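Local coordinates for protein 24-sterol C-methyltransferase (Haloferax volcanii, PDB 6F5Z) that probably transfers methyl groups from S-adenosylmethionine, as a putative Rossmann-fold methyltransferase in complex with the activator Trm112, at residues 65-69 with 93-99. Numbering follows the deposited sequence.
With SAH (S-adenosyl-L-homocysteine), chain G.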
ATOM      1  N   GLY B  65       7.501  -2.728  20.483  1.00 16.02           N
ATOM      2  CA  GLY B  65       6.257  -2.014  20.225  1.00 15.78           C
ATOM      3  C   GLY B  65       5.986  -1.018  21.310  1.00 17.46           C
ATOM      4  O   GLY B  65       6.333  -1.272  22.487  1.00 17.65           O
ATOM      5  N   PHE B  66       5.433   0.156  20.912  1.00 15.38           N
ATOM      6  CA  PHE B  66       5.074   1.189  21.879  1.00 16.07           C
ATOM      7  C   PHE B  66       3.627   1.560  21.633  1.00 17.86           C
ATOM      8  O   PHE B  66       3.313   2.033  20.534  1.00 16.90           O
ATOM      9  CB  PHE B  66       5.923   2.452  21.722  1.00 16.96           C
ATOM     10  CG  PHE B  66       7.395   2.256  21.934  1.00 18.12           C
ATOM     11  CD1 PHE B  66       8.198   1.749  20.917  1.00 19.36           C
ATOM     12  CD2 PHE B  66       7.982   2.568  23.151  1.00 20.44           C
ATOM     13  CE1 PHE B  66       9.554   1.517  21.128  1.00 19.50           C
ATOM     14  CE2 PHE B  66       9.351   2.375  23.351  1.00 21.02           C
ATOM     15  CZ  PHE B  66      10.129   1.841  22.346  1.00 20.00           C
ATOM     16  N   GLY B  67       2.770   1.336  22.625  1.00 17.13           N
ATOM     17  CA  GLY B  67       1.357   1.671  22.535  1.00 17.44           C
ATOM     18  C   GLY B  67       1.125   2.949  23.317  1.00 20.60           C
ATOM     19  O   GLY B  67       1.237   2.958  24.554  1.00 19.24           O
ATOM     20  N   LEU B  68       0.899   4.042  22.598  1.00 17.11           N
ATOM     21  CA  LEU B  68       0.743   5.366  23.192  1.00 17.44           C
ATOM     22  C   LEU B  68      -0.765   5.671  23.313  1.00 19.77           C
ATOM     23  O   LEU B  68      -1.537   5.411  22.379  1.00 16.51           O
ATOM     24  CB  LEU B  68       1.446   6.424  22.303  1.00 17.29           C
ATOM     25  CG  LEU B  68       1.328   7.891  22.759  1.00 19.69           C
ATOM     26  CD1 LEU B  68       2.559   8.665  22.388  1.00 20.04           C
ATOM     27  CD2 LEU B  68       0.121   8.624  22.076  1.00 21.30           C
ATOM     28  N   ASP B  69      -1.188   6.222  24.468  1.00 17.97           N
ATOM     29  CA  ASP B  69      -2.595   6.569  24.646  1.00 17.96           C
ATOM     30  C   ASP B  69      -2.664   7.722  25.622  1.00 19.73           C
ATOM     31  O   ASP B  69      -1.833   7.843  26.512  1.00 20.12           O
ATOM     32  CB  ASP B  69      -3.429   5.380  25.126  1.00 19.35           C
ATOM     33  CG  ASP B  69      -4.862   5.533  24.708  1.00 21.35           C
ATOM     34  OD1 ASP B  69      -5.611   6.289  25.392  1.00 21.20           O
ATOM     35  OD2 ASP B  69      -5.241   4.929  23.693  1.00 19.26           O
ATOM     36  N   ASP B  93       0.486  12.197  24.080  1.00 18.70           N
ATOM     37  CA  ASP B  93      -0.480  12.956  23.299  1.00 18.17           C
ATOM     38  C   ASP B  93      -0.018  13.075  21.861  1.00 18.40           C
ATOM     39  O   ASP B  93       1.163  13.275  21.599  1.00 18.30           O
ATOM     40  CB  ASP B  93      -0.721  14.352  23.917  1.00 19.96           C
ATOM     41  CG  ASP B  93      -1.842  15.099  23.206  1.00 23.77           C
ATOM     42  OD1 ASP B  93      -3.015  14.726  23.404  1.00 25.19           O
ATOM     43  OD2 ASP B  93      -1.530  15.973  22.355  1.00 24.57           O
ATOM     44  N   PHE B  94      -0.985  13.019  20.947  1.00 17.16           N
ATOM     45  CA  PHE B  94      -0.721  13.069  19.521  1.00 16.86           C
ATOM     46  C   PHE B  94      -0.063  14.351  19.052  1.00 20.33           C
ATOM     47  O   PHE B  94       0.489  14.374  17.952  1.00 19.47           O
ATOM     48  CB  PHE B  94      -2.018  12.886  18.736  1.00 17.36           C
ATOM     49  CG  PHE B  94      -2.699  11.550  18.886  1.00 18.43           C
ATOM     50  CD1 PHE B  94      -2.021  10.459  19.413  1.00 18.24           C
ATOM     51  CD2 PHE B  94      -3.996  11.365  18.429  1.00 18.82           C
ATOM     52  CE1 PHE B  94      -2.659   9.239  19.563  1.00 18.33           C
ATOM     53  CE2 PHE B  94      -4.634  10.141  18.565  1.00 19.39           C
ATOM     54  CZ  PHE B  94      -3.951   9.074  19.109  1.00 17.65           C
ATOM     55  N   ASP B  95      -0.133  15.424  19.867  1.00 18.73           N
ATOM     56  CA  ASP B  95       0.476  16.673  19.405  1.00 19.17           C
ATOM     57  C   ASP B  95       1.957  16.782  19.684  1.00 24.84           C
ATOM     58  O   ASP B  95       2.608  17.676  19.134  1.00 24.85           O
ATOM     59  CB  ASP B  95      -0.272  17.898  19.967  1.00 21.00           C
ATOM     60  CG  ASP B  95      -0.190  19.109  19.061  1.00 28.99           C
ATOM     61  OD1 ASP B  95      -0.463  18.965  17.852  1.00 26.66           O
ATOM     62  OD2 ASP B  95       0.136  20.202  19.562  1.00 31.02           O
ATOM     63  N   ASP B  96       2.514  15.887  20.519  1.00 21.41           N
ATOM     64  CA  ASP B  96       3.954  15.967  20.822  1.00 21.06           C
ATOM     65  C   ASP B  96       4.423  14.555  21.094  1.00 22.87           C
ATOM     66  O   ASP B  96       4.280  14.068  22.228  1.00 22.35           O
ATOM     67  CB  ASP B  96       4.200  16.856  22.069  1.00 22.90           C
ATOM     68  CG  ASP B  96       3.895  18.336  21.877  1.00 38.13           C
ATOM     69  OD1 ASP B  96       4.655  19.004  21.154  1.00 38.98           O
ATOM     70  OD2 ASP B  96       2.884  18.816  22.441  1.00 42.69           O
ATOM     71  N   LEU B  97       4.900  13.859  20.038  1.00 19.06           N
ATOM     72  CA  LEU B  97       5.295  12.448  20.203  1.00 18.16           C
ATOM     73  C   LEU B  97       6.654  12.347  20.873  1.00 20.94           C
ATOM     74  O   LEU B  97       7.630  12.919  20.379  1.00 20.78           O
ATOM     75  CB  LEU B  97       5.271  11.685  18.883  1.00 18.33           C
ATOM     76  CG  LEU B  97       3.932  11.768  18.120  1.00 20.73           C
ATOM     77  CD1 LEU B  97       4.013  10.976  16.776  1.00 18.94           C
ATOM     78  CD2 LEU B  97       2.747  11.287  18.984  1.00 20.43           C
ATOM     79  N   PRO B  98       6.719  11.531  21.952  1.00 18.88           N
ATOM     80  CA  PRO B  98       7.931  11.462  22.770  1.00 18.00           C
ATOM     81  C   PRO B  98       8.933  10.445  22.255  1.00 20.50           C
ATOM     82  O   PRO B  98       9.490   9.659  23.025  1.00 19.39           O
ATOM     83  CB  PRO B  98       7.378  11.124  24.162  1.00 20.21           C
ATOM     84  CG  PRO B  98       6.220  10.224  23.871  1.00 22.42           C
ATOM     85  CD  PRO B  98       5.605  10.796  22.597  1.00 18.81           C
ATOM     86  N   PHE B  99       9.185  10.500  20.938  1.00 17.67           N
ATOM     87  CA  PHE B  99      10.152   9.632  20.279  1.00 16.73           C
ATOM     88  C   PHE B  99      11.125  10.443  19.489  1.00 18.99           C
ATOM     89  O   PHE B  99      10.762  11.493  18.913  1.00 18.30           O
ATOM     90  CB  PHE B  99       9.464   8.632  19.331  1.00 17.24           C
ATOM     91  CG  PHE B  99       8.447   7.783  20.025  1.00 17.73           C
ATOM     92  CD1 PHE B  99       8.822   6.620  20.682  1.00 21.50           C
ATOM     93  CD2 PHE B  99       7.104   8.135  20.020  1.00 20.21           C
ATOM     94  CE1 PHE B  99       7.881   5.875  21.394  1.00 23.24           C
ATOM     95  CE2 PHE B  99       6.160   7.366  20.705  1.00 23.15           C
ATOM     96  CZ  PHE B  99       6.560   6.260  21.402  1.00 21.59           C
TER
HETATM   97  N   SAH G 302      -6.947   1.800  18.382  1.00 16.14           N
HETATM   98  CA  SAH G 302      -7.943   1.255  19.343  1.00 16.51           C
HETATM   99  CB  SAH G 302      -8.680   2.355  20.205  1.00 16.79           C
HETATM  100  CG  SAH G 302      -9.534   3.300  19.365  1.00 16.66           C
HETATM  101  SD  SAH G 302     -10.376   4.528  20.432  1.00 18.64           S
HETATM  102  C   SAH G 302      -9.010   0.377  18.638  1.00 19.61           C
HETATM  103  O   SAH G 302      -8.837   0.242  17.351  1.00 18.62           O
HETATM  104  OXT SAH G 302      -9.913  -0.147  19.248  1.00 19.41           O
HETATM  105  C5' SAH G 302      -9.272   5.960  20.365  1.00 18.81           C
HETATM  106  C4' SAH G 302      -8.068   5.841  21.280  1.00 17.68           C
HETATM  107  O4' SAH G 302      -7.217   6.993  21.041  1.00 19.14           O
HETATM  108  C3' SAH G 302      -8.476   5.893  22.757  1.00 20.44           C
HETATM  109  O3' SAH G 302      -7.886   4.844  23.525  1.00 21.78           O
HETATM  110  C2' SAH G 302      -8.110   7.320  23.181  1.00 20.64           C
HETATM  111  O2' SAH G 302      -7.785   7.481  24.560  1.00 20.81           O
HETATM  112  C1' SAH G 302      -6.923   7.634  22.272  1.00 19.36           C
HETATM  113  N9  SAH G 302      -6.727   9.059  21.996  1.00 18.34           N
HETATM  114  C8  SAH G 302      -7.648   9.935  21.474  1.00 20.31           C
HETATM  115  N7  SAH G 302      -7.184  11.147  21.285  1.00 20.60           N
HETATM  116  C5  SAH G 302      -5.865  11.064  21.707  1.00 19.08           C
HETATM  117  C6  SAH G 302      -4.822  12.017  21.768  1.00 22.20           C
HETATM  118  N6  SAH G 302      -4.960  13.303  21.419  1.00 24.79           N
HETATM  119  N1  SAH G 302      -3.622  11.607  22.250  1.00 20.34           N
HETATM  120  C2  SAH G 302      -3.489  10.338  22.662  1.00 17.90           C
HETATM  121  N3  SAH G 302      -4.394   9.356  22.652  1.00 18.96           N
HETATM  122  C4  SAH G 302      -5.573   9.783  22.152  1.00 17.93           C
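Leu68 meets Phe94, Pro98 and Phe99 through its two methyls. Leu68 CD2 touches the edge of the Phe94 ring, near its plane, 3.8 Å from Phe94 CE1. Leu68 CD1 lies against Pro98 CD of the pyrrolidine ring at 3.7 Å and also reaches Phe99. With CG anti to the backbone N (chi1 178°), the Leu68 branches spread along the loop. Earlier in the strand, Phe66 offers a ring face to the edge of Phe99 from the loop, a T-shaped pair with planes at 74°. Phe99 CE1 sits 3.7 Å from Phe66 CG.

One face of Phe94 lies over the adenine of S-adenosylhomocysteine, with Phe94 CE1 3.4 Å from SAH C2. The backbone N of Phe94 donates to SAH N1 at 3.3 Å, while Asp93 OD1 takes a weak bond from SAH N6. Were an alanine here instead of the phenylalanine, this adenine face and Leu68 CD2 would probably lose their aromatic partner. Asp69 grips the ribose, OD1 holding SAH O2' (2.6 Å) and OD2 holding SAH O3' (2.7 Å). Ser71 N and Gly48 N steady this carboxylate, the acidic end of the second strand in Rossmann-fold methyltransferases. An Asx turn, Asp95 N to Asp93 OD2, shapes the loop start.

Strand 64-69 lies between strands 41-45 and 87-91. The loop packs Leu97 and Phe99 on helix 119-129, and Pro98 bonds through its backbone to the UPF0434 family protein chain.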